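Local coordinates for extracellular solute-binding protein, family 5 (Chelativorans sp., PDB 6WM6) that binds EDTA and related aminopolycarboxylates in the periplasm, as the solute-binding protein that probably delivers them to an ABC transporter, at residues N301-W306 with L530-I535; F85-D90 with N546-G551. All blocks are in the same frame, centred on the assembly; numbering follows the deposited sequence.

Contact 1 of 2, residues N301-W306 with L530-I535; sequences NPSANW and LPTALI
Residues 301-303 run antiparallel to 530-532, with Pro-302 and Pro-531 facing each other as a non-hydrogen-bonded pair, their CA atoms 4.9 Å apart. Proline suits both places because at a non-hydrogen-bonded pair neither residue offers an N-H to the other, and the two rings diverge from the shared backbone. The bonds lie to each side of this pair: Thr-532 N points almost straight at Asn-301 O (2.9 Å, N-H...O 177°), and Ser-303 N meets Leu-530 O at 2.8 Å nearly along the C=O axis. Beyond the corner at Ala-304 only Asn-305 pairs again, its O taking Leu-530 N at 2.9 Å from above the carbonyl plane.

The side chains reinforce this backbone pairing. Thr-532 holds OG1 between its own N and carbonyl carbon (chi1 68°), where it accepts from Asn-301 N at 2.9 Å; Asp-545 binds both this hydroxyl and Asn-301 ND2, tying the two segments together a second time. CG2 of the same threonine rests against Ser-303 CB, 4.0 Å away. Serine turns the corner itself: with OG anti to the backbone N (chi1 -176°), it accepts from Asn-305 N at 2.9 Å. Leu-530, beside Tyr-460, rests CD1 against the carbonyl of Asn-305, and near its CB. Asn-305 sends OD1 to Ser-462, and the Trp-306 ring has Ala-304 O in plane at its edge.

An ST turn thus carries the chain round the corner between two short strands, both paired with the long strand 524-537 in the mixed beta-sheet of a periplasmic binding protein lobe.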
ATOM      1  N   ASN A 301      -1.964  13.401   5.674  1.00 15.21           N
ATOM      2  CA  ASN A 301      -3.189  13.114   4.938  1.00 14.80           C
ATOM      3  C   ASN A 301      -3.677  11.717   5.310  1.00 15.35           C
ATOM      4  O   ASN A 301      -2.898  10.880   5.790  1.00 15.94           O
ATOM      5  CB  ASN A 301      -2.947  13.182   3.422  1.00 15.62           C
ATOM      6  CG  ASN A 301      -2.579  14.556   2.961  1.00 18.16           C
ATOM      7  OD1 ASN A 301      -3.405  15.465   2.896  1.00 18.95           O
ATOM      8  ND2 ASN A 301      -1.302  14.733   2.653  1.00 16.99           N
ATOM      9  N   PRO A 302      -4.942  11.398   5.032  1.00 14.69           N
ATOM     10  CA  PRO A 302      -5.370  10.002   5.184  1.00 14.27           C
ATOM     11  C   PRO A 302      -4.655   9.095   4.194  1.00 15.58           C
ATOM     12  O   PRO A 302      -4.654   9.354   2.988  1.00 18.56           O
ATOM     13  CB  PRO A 302      -6.891  10.044   4.916  1.00 15.77           C
ATOM     14  CG  PRO A 302      -7.266  11.463   5.063  1.00 19.00           C
ATOM     15  CD  PRO A 302      -6.062  12.314   4.731  1.00 16.55           C
ATOM     16  N   SER A 303      -4.044   8.031   4.703  1.00 15.51           N
ATOM     17  CA  SER A 303      -3.278   7.054   3.929  1.00 16.69           C
ATOM     18  C   SER A 303      -4.216   6.099   3.194  1.00 16.74           C
ATOM     19  O   SER A 303      -5.387   5.928   3.548  1.00 17.23           O
ATOM     20  CB  SER A 303      -2.472   6.173   4.944  1.00 18.75           C
ATOM     21  OG  SER A 303      -1.615   5.234   4.327  1.00 25.22           O
ATOM     22  N   ALA A 304      -3.682   5.451   2.164  1.00 15.81           N
ATOM     23  CA  ALA A 304      -4.323   4.279   1.594  1.00 15.91           C
ATOM     24  C   ALA A 304      -4.273   3.095   2.554  1.00 16.22           C
ATOM     25  O   ALA A 304      -4.978   2.092   2.315  1.00 17.80           O
ATOM     26  CB  ALA A 304      -3.643   3.892   0.276  1.00 16.86           C
ATOM     27  N   ASN A 305      -3.455   3.143   3.591  1.00 16.00           N
ATOM     28  CA  ASN A 305      -3.405   2.103   4.600  1.00 15.38           C
ATOM     29  C   ASN A 305      -4.545   2.322   5.575  1.00 15.55           C
ATOM     30  O   ASN A 305      -4.740   3.437   6.084  1.00 16.99           O
ATOM     31  CB  ASN A 305      -2.079   2.141   5.370  1.00 16.40           C
ATOM     32  CG  ASN A 305      -0.890   1.790   4.516  1.00 17.22           C
ATOM     33  OD1 ASN A 305      -1.028   1.129   3.504  1.00 18.69           O
ATOM     34  ND2 ASN A 305       0.283   2.191   4.966  1.00 20.26           N
ATOM     35  N   TRP A 306      -5.277   1.254   5.876  1.00 15.48           N
ATOM     36  CA  TRP A 306      -6.424   1.337   6.794  1.00 14.45           C
ATOM     37  C   TRP A 306      -6.338   0.260   7.871  1.00 14.72           C
ATOM     38  O   TRP A 306      -6.099  -0.914   7.562  1.00 15.72           O
ATOM     39  CB  TRP A 306      -7.766   1.301   6.059  1.00 15.05           C
ATOM     40  CG  TRP A 306      -7.982   0.163   5.106  1.00 14.35           C
ATOM     41  CD1 TRP A 306      -7.538   0.080   3.828  1.00 16.70           C
ATOM     42  CD2 TRP A 306      -8.760  -1.036   5.332  1.00 14.40           C
ATOM     43  NE1 TRP A 306      -7.959  -1.100   3.241  1.00 16.22           N
ATOM     44  CE2 TRP A 306      -8.728  -1.790   4.144  1.00 16.02           C
ATOM     45  CE3 TRP A 306      -9.474  -1.533   6.428  1.00 14.91           C
ATOM     46  CZ2 TRP A 306      -9.395  -3.017   4.002  1.00 15.63           C
ATOM     47  CZ3 TRP A 306     -10.137  -2.754   6.279  1.00 15.01           C
ATOM     48  CH2 TRP A 306     -10.096  -3.468   5.084  1.00 15.74           C
ATOM     49  N   LEU A 530      -4.835   5.157   8.386  1.00 15.27           N
ATOM     50  CA  LEU A 530      -3.670   5.683   9.060  1.00 14.45           C
ATOM     51  C   LEU A 530      -3.360   7.084   8.555  1.00 16.00           C
ATOM     52  O   LEU A 530      -3.529   7.373   7.375  1.00 16.90           O
ATOM     53  CB  LEU A 530      -2.442   4.805   8.811  1.00 17.25           C
ATOM     54  CG  LEU A 530      -2.342   3.502   9.608  1.00 17.06           C
ATOM     55  CD1 LEU A 530      -3.403   2.496   9.261  1.00 19.14           C
ATOM     56  CD2 LEU A 530      -0.955   2.887   9.379  1.00 20.30           C
ATOM     57  N   PRO A 531      -2.846   7.955   9.406  1.00 16.10           N
ATOM     58  CA  PRO A 531      -2.318   9.233   8.910  1.00 16.49           C
ATOM     59  C   PRO A 531      -0.922   9.062   8.354  1.00 16.73           C
ATOM     60  O   PRO A 531      -0.084   8.369   8.921  1.00 18.20           O
ATOM     61  CB  PRO A 531      -2.295  10.109  10.170  1.00 18.83           C
ATOM     62  CG  PRO A 531      -2.070   9.128  11.292  1.00 22.90           C
ATOM     63  CD  PRO A 531      -2.808   7.858  10.887  1.00 19.87           C
ATOM     64  N   THR A 532      -0.662   9.713   7.250  1.00 15.25           N
ATOM     65  CA  THR A 532       0.705   9.862   6.800  1.00 16.28           C
ATOM     66  C   THR A 532       1.380  11.006   7.568  1.00 17.27           C
ATOM     67  O   THR A 532       0.731  11.836   8.211  1.00 18.25           O
ATOM     68  CB  THR A 532       0.768  10.210   5.317  1.00 17.19           C
ATOM     69  OG1 THR A 532       0.223  11.531   5.158  1.00 17.24           O
ATOM     70  CG2 THR A 532      -0.002   9.239   4.451  1.00 19.13           C
ATOM     71  N   ALA A 533       2.704  11.058   7.492  1.00 16.90           N
ATOM     72  CA  ALA A 533       3.432  12.196   8.047  1.00 18.23           C
ATOM     73  C   ALA A 533       4.708  12.386   7.238  1.00 15.83           C
ATOM     74  O   ALA A 533       5.664  11.619   7.383  1.00 18.49           O
ATOM     75  CB  ALA A 533       3.750  11.971   9.523  1.00 20.93           C
ATOM     76  N   LEU A 534       4.733  13.419   6.419  1.00 15.80           N
ATOM     77  CA  LEU A 534       5.924  13.839   5.682  1.00 15.64           C
ATOM     78  C   LEU A 534       6.455  15.077   6.378  1.00 14.72           C
ATOM     79  O   LEU A 534       5.787  16.102   6.418  1.00 16.53           O
ATOM     80  CB  LEU A 534       5.555  14.157   4.238  1.00 14.82           C
ATOM     81  CG  LEU A 534       6.687  14.539   3.305  1.00 16.23           C
ATOM     82  CD1 LEU A 534       7.646  13.392   3.064  1.00 17.49           C
ATOM     83  CD2 LEU A 534       6.086  15.052   1.988  1.00 18.84           C
ATOM     84  N   ILE A 535       7.643  14.968   6.966  1.00 15.76           N
ATOM     85  CA  ILE A 535       8.222  16.014   7.805  1.00 17.26           C
ATOM     86  C   ILE A 535       9.586  16.328   7.210  1.00 15.98           C
ATOM     87  O   ILE A 535      10.394  15.408   6.990  1.00 15.78           O
ATOM     88  CB  ILE A 535       8.338  15.555   9.266  1.00 16.70           C
ATOM     89  CG1 ILE A 535       7.005  14.986   9.775  1.00 17.34           C
ATOM     90  CG2 ILE A 535       8.775  16.740  10.164  1.00 18.13           C
ATOM     91  CD1 ILE A 535       7.079  14.331  11.155  1.00 18.90           C
TER

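Contact 2 of 2, residues F85-D90 with N546-G551; sequences FMVQPD and NPNQLG. With EDO (1,2-ethanediol), chain E; EDO (1,2-ethanediol), chain I; SO4 (sulfate ion), chain C.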
ATOM      1  N   PHE A  85       2.307   4.175 -16.011  1.00 14.65           N
ATOM      2  CA  PHE A  85       1.451   5.107 -15.311  1.00 15.19           C
ATOM      3  C   PHE A  85       1.950   5.228 -13.887  1.00 14.90           C
ATOM      4  O   PHE A  85       2.627   4.339 -13.371  1.00 16.85           O
ATOM      5  CB  PHE A  85      -0.019   4.623 -15.251  1.00 15.25           C
ATOM      6  CG  PHE A  85      -0.718   4.574 -16.586  1.00 14.99           C
ATOM      7  CD1 PHE A  85      -0.465   3.562 -17.494  1.00 15.99           C
ATOM      8  CD2 PHE A  85      -1.643   5.549 -16.920  1.00 16.11           C
ATOM      9  CE1 PHE A  85      -1.113   3.523 -18.735  1.00 16.05           C
ATOM     10  CE2 PHE A  85      -2.291   5.512 -18.157  1.00 17.41           C
ATOM     11  CZ  PHE A  85      -2.012   4.508 -19.065  1.00 17.49           C
ATOM     12  N   MET A  86       1.609   6.345 -13.234  1.00 15.72           N
ATOM     13  CA  MET A  86       2.018   6.603 -11.858  1.00 15.06           C
ATOM     14  C   MET A  86       0.848   7.119 -11.050  1.00 15.55           C
ATOM     15  O   MET A  86       0.064   7.960 -11.515  1.00 16.27           O
ATOM     16  CB  MET A  86       3.153   7.610 -11.839  1.00 16.74           C
ATOM     17  CG  MET A  86       3.698   7.935 -10.452  1.00 17.24           C
ATOM     18  SD  MET A  86       4.146   6.488  -9.472  1.00 16.85           S
ATOM     19  CE  MET A  86       5.129   5.557 -10.659  1.00 18.26           C
ATOM     20  N   VAL A  87       0.724   6.599  -9.833  1.00 14.28           N
ATOM     21  CA  VAL A  87      -0.329   7.037  -8.920  1.00 15.75           C
ATOM     22  C   VAL A  87       0.002   8.409  -8.360  1.00 14.29           C
ATOM     23  O   VAL A  87       1.128   8.638  -7.885  1.00 16.08           O
ATOM     24  CB  VAL A  87      -0.516   6.023  -7.786  1.00 16.00           C
ATOM     25  CG1 VAL A  87      -1.747   6.406  -6.962  1.00 18.25           C
ATOM     26  CG2 VAL A  87      -0.662   4.593  -8.326  1.00 18.97           C
ATOM     27  N   GLN A  88      -0.958   9.307  -8.428  1.00 14.45           N
ATOM     28  CA  GLN A  88      -0.830  10.705  -8.049  1.00 14.39           C
ATOM     29  C   GLN A  88      -1.470  10.955  -6.692  1.00 14.63           C
ATOM     30  O   GLN A  88      -2.227  10.121  -6.176  1.00 14.66           O
ATOM     31  CB  GLN A  88      -1.541  11.591  -9.087  1.00 15.04           C
ATOM     32  CG  GLN A  88      -1.098  11.365 -10.524  1.00 14.98           C
ATOM     33  CD  GLN A  88       0.345  11.712 -10.718  1.00 16.22           C
ATOM     34  OE1 GLN A  88       0.730  12.894 -10.588  1.00 18.33           O
ATOM     35  NE2 GLN A  88       1.171  10.727 -10.998  1.00 17.41           N
ATOM     36  N   PRO A  89      -1.249  12.134  -6.107  1.00 14.23           N
ATOM     37  CA  PRO A  89      -1.750  12.353  -4.740  1.00 13.59           C
ATOM     38  C   PRO A  89      -3.251  12.321  -4.617  1.00 15.22           C
ATOM     39  O   PRO A  89      -3.744  12.033  -3.510  1.00 16.42           O
ATOM     40  CB  PRO A  89      -1.143  13.715  -4.344  1.00 14.85           C
ATOM     41  CG  PRO A  89       0.168  13.736  -5.090  1.00 15.26           C
ATOM     42  CD  PRO A  89      -0.145  13.076  -6.434  1.00 15.37           C
ATOM     43  N   ASP A  90      -3.988  12.626  -5.690  1.00 15.46           N
ATOM     44  CA  ASP A  90      -5.447  12.519  -5.680  1.00 15.75           C
ATOM     45  C   ASP A  90      -5.931  11.102  -5.974  1.00 16.37           C
ATOM     46  O   ASP A  90      -7.137  10.904  -6.149  1.00 17.89           O
ATOM     47  CB  ASP A  90      -6.050  13.535  -6.657  1.00 17.32           C
ATOM     48  CG  ASP A  90      -5.596  13.337  -8.086  1.00 19.49           C
ATOM     49  OD1 ASP A  90      -4.866  12.390  -8.394  1.00 19.02           O
ATOM     50  OD2 ASP A  90      -6.019  14.171  -8.945  1.00 22.35           O
ATOM     51  N   ASN A 546       2.137  11.820  -1.105  1.00 15.44           N
ATOM     52  CA  ASN A 546       1.436  11.051  -2.133  1.00 14.87           C
ATOM     53  C   ASN A 546       0.922   9.881  -1.327  1.00 17.42           C
ATOM     54  O   ASN A 546       1.634   8.893  -1.147  1.00 16.88           O
ATOM     55  CB  ASN A 546       2.411  10.661  -3.232  1.00 15.51           C
ATOM     56  CG  ASN A 546       1.731  10.033  -4.425  1.00 16.10           C
ATOM     57  OD1 ASN A 546       0.577  10.334  -4.713  1.00 16.38           O
ATOM     58  ND2 ASN A 546       2.439   9.166  -5.136  1.00 16.00           N
ATOM     59  N   PRO A 547      -0.286  10.010  -0.716  1.00 15.77           N
ATOM     60  CA  PRO A 547      -0.668   9.153   0.434  1.00 16.85           C
ATOM     61  C   PRO A 547      -1.217   7.800   0.003  1.00 17.27           C
ATOM     62  O   PRO A 547      -2.358   7.395   0.314  1.00 18.77           O
ATOM     63  CB  PRO A 547      -1.713  10.014   1.164  1.00 16.11           C
ATOM     64  CG  PRO A 547      -2.306  10.857   0.085  1.00 16.69           C
ATOM     65  CD  PRO A 547      -1.159  11.185  -0.858  1.00 15.47           C
ATOM     66  N   ASN A 548      -0.378   7.062  -0.693  1.00 15.88           N
ATOM     67  CA  ASN A 548      -0.721   5.793  -1.290  1.00 14.80           C
ATOM     68  C   ASN A 548       0.555   4.959  -1.358  1.00 16.06           C
ATOM     69  O   ASN A 548       1.622   5.390  -0.925  1.00 16.06           O
ATOM     70  CB  ASN A 548      -1.343   5.986  -2.656  1.00 15.18           C
ATOM     71  CG  ASN A 548      -0.475   6.818  -3.556  1.00 16.67           C
ATOM     72  OD1 ASN A 548       0.654   6.404  -3.879  1.00 16.66           O
ATOM     73  ND2 ASN A 548      -0.946   7.989  -3.948  1.00 16.35           N
ATOM     74  N   GLN A 549       0.453   3.738  -1.901  1.00 15.31           N
ATOM     75  CA  GLN A 549       1.610   2.853  -1.877  1.00 15.83           C
ATOM     76  C   GLN A 549       2.791   3.378  -2.663  1.00 16.22           C
ATOM     77  O   GLN A 549       3.924   2.976  -2.394  1.00 17.75           O
ATOM     78  CB  GLN A 549       1.246   1.475  -2.393  1.00 18.14           C
ATOM     79  CG  GLN A 549       0.369   0.708  -1.431  1.00 18.57           C
ATOM     80  CD  GLN A 549       0.278  -0.763  -1.795  1.00 20.70           C
ATOM     81  OE1 GLN A 549      -0.466  -1.144  -2.684  1.00 22.64           O
ATOM     82  NE2 GLN A 549       1.067  -1.574  -1.117  1.00 20.25           N
ATOM     83  N   LEU A 550       2.565   4.218  -3.661  1.00 16.11           N
ATOM     84  CA  LEU A 550       3.693   4.721  -4.450  1.00 16.18           C
ATOM     85  C   LEU A 550       4.500   5.735  -3.651  1.00 16.08           C
ATOM     86  O   LEU A 550       5.740   5.678  -3.639  1.00 17.33           O
ATOM     87  CB  LEU A 550       3.230   5.264  -5.800  1.00 17.35           C
ATOM     88  CG  LEU A 550       3.010   4.206  -6.873  1.00 17.17           C
ATOM     89  CD1 LEU A 550       4.331   3.645  -7.374  1.00 19.71           C
ATOM     90  CD2 LEU A 550       2.105   3.071  -6.425  1.00 19.52           C
ATOM     91  N   GLY A 551       3.842   6.670  -2.992  1.00 16.04           N
ATOM     92  CA  GLY A 551       4.489   7.490  -1.996  1.00 16.03           C
ATOM     93  C   GLY A 551       5.191   8.725  -2.547  1.00 14.84           C
ATOM     94  O   GLY A 551       5.165   9.004  -3.764  1.00 15.05           O
TER
HETATM   95  C1  EDO E 604      -6.903   7.680  -1.200  1.00 28.04           C
HETATM   96  O1  EDO E 604      -7.017   9.103  -1.300  1.00 34.60           O
HETATM   97  C2  EDO E 604      -5.712   7.364  -0.297  1.00 26.04           C
HETATM   98  O2  EDO E 604      -4.717   8.352  -0.600  1.00 25.92           O
HETATM   99  C1  EDO I 608      -1.570   0.787  -7.139  1.00 44.16           C
HETATM  100  O1  EDO I 608      -2.998   0.705  -7.198  1.00 28.79           O
HETATM  101  C2  EDO I 608      -1.142   1.397  -5.811  1.00 46.16           C
HETATM  102  O2  EDO I 608      -1.484   0.537  -4.713  1.00 24.07           O
HETATM  103  S   SO4 C 602       0.777  -5.326  -0.254  1.00 23.24           S
HETATM  104  O1  SO4 C 602       1.164  -4.551  -1.433  1.00 31.75           O
HETATM  105  O2  SO4 C 602       1.987  -5.722   0.459  1.00 51.60           O
HETATM  106  O3  SO4 C 602      -0.033  -4.486   0.633  1.00 30.23           O
HETATM  107  O4  SO4 C 602       0.043  -6.510  -0.674  1.00 39.57           O
HETATM  108  O   HOH W   1      -3.499   9.128  -3.015  1.00 16.91           O
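An Asx turn and an inverse gamma turn shape residues 546-551, the loop that receives the end of strand 85-87 and the turn after it. Pro-547 is the centre of the gamma turn, and Asn-548 OD1 accepts from Leu-550 N in the carbonyl plane at 2.9 Å, forming the Asx turn.

The tight part centres on Asn-546. Its CG is anti to the backbone N (chi1 -172°), which carries the amide across to residues 85-90. ND2 spends its two hydrogens on Val-87 O (3.1 Å) and on Gly-551 O, both close to its amide plane, so the group's rotation is fixed. OD1 lies against the Gln-88 to Pro-89 peptide, 2.9 Å from Pro-89 N, which has no hydrogen to offer; its weak bond comes instead from Asn-548 ND2. An alanine at Asn-546 would probably loosen the join to strand 85-87 and the loop's own closure, because both ND2 bonds would be lost.

Next to this amide, along strand 85-87, the packing is apolar. Leu-550 sets CD1 3.5 Å from Met-86 SD, which the bent thioether chain brings obliquely across it, while the side chains of Leu-550 and Val-87 cross at about a right angle, CD2 against CG2. Branched Val-87 serves two neighbours, since CG1 lies beside the Asn-548 amide.

Around Gln-549, OE1 accepts from an ethanediol that also touches Leu-550 CD2, and NE2 donates to a sulfate shared with Arg-480.

The Pro-89/Pro-547 margin is looser and wetter. The rings come no closer than 4.3 Å (CB to CD), though Pro-89 O is 3.8 Å from Pro-547 CD. A water donates to Pro-89 O (3.0 Å), accepts from Asn-548 ND2, and also binds the second diol's hydroxyl that donates to Pro-547 O.

In the fold
From the N terminus the chain first passes residues 85-90, at the short strand 85-87, which wait for a partner 456 residues further on. The sheet strands and helices that follow lead to residues 301-306, and contact 1 closes its loop when strand 524-537 returns with residues 530-535. Soon afterwards residues 546-551 reach back to the early strand and close contact 2, so contact 1 is nested inside the larger loop. The centres lie about 12 Å apart and the two touch directly: Ala-304 N probably donates to Pro-547 O. The corner of the large mixed sheet is thereby joined to the small hairpin 85-87/93-95 through the late loop.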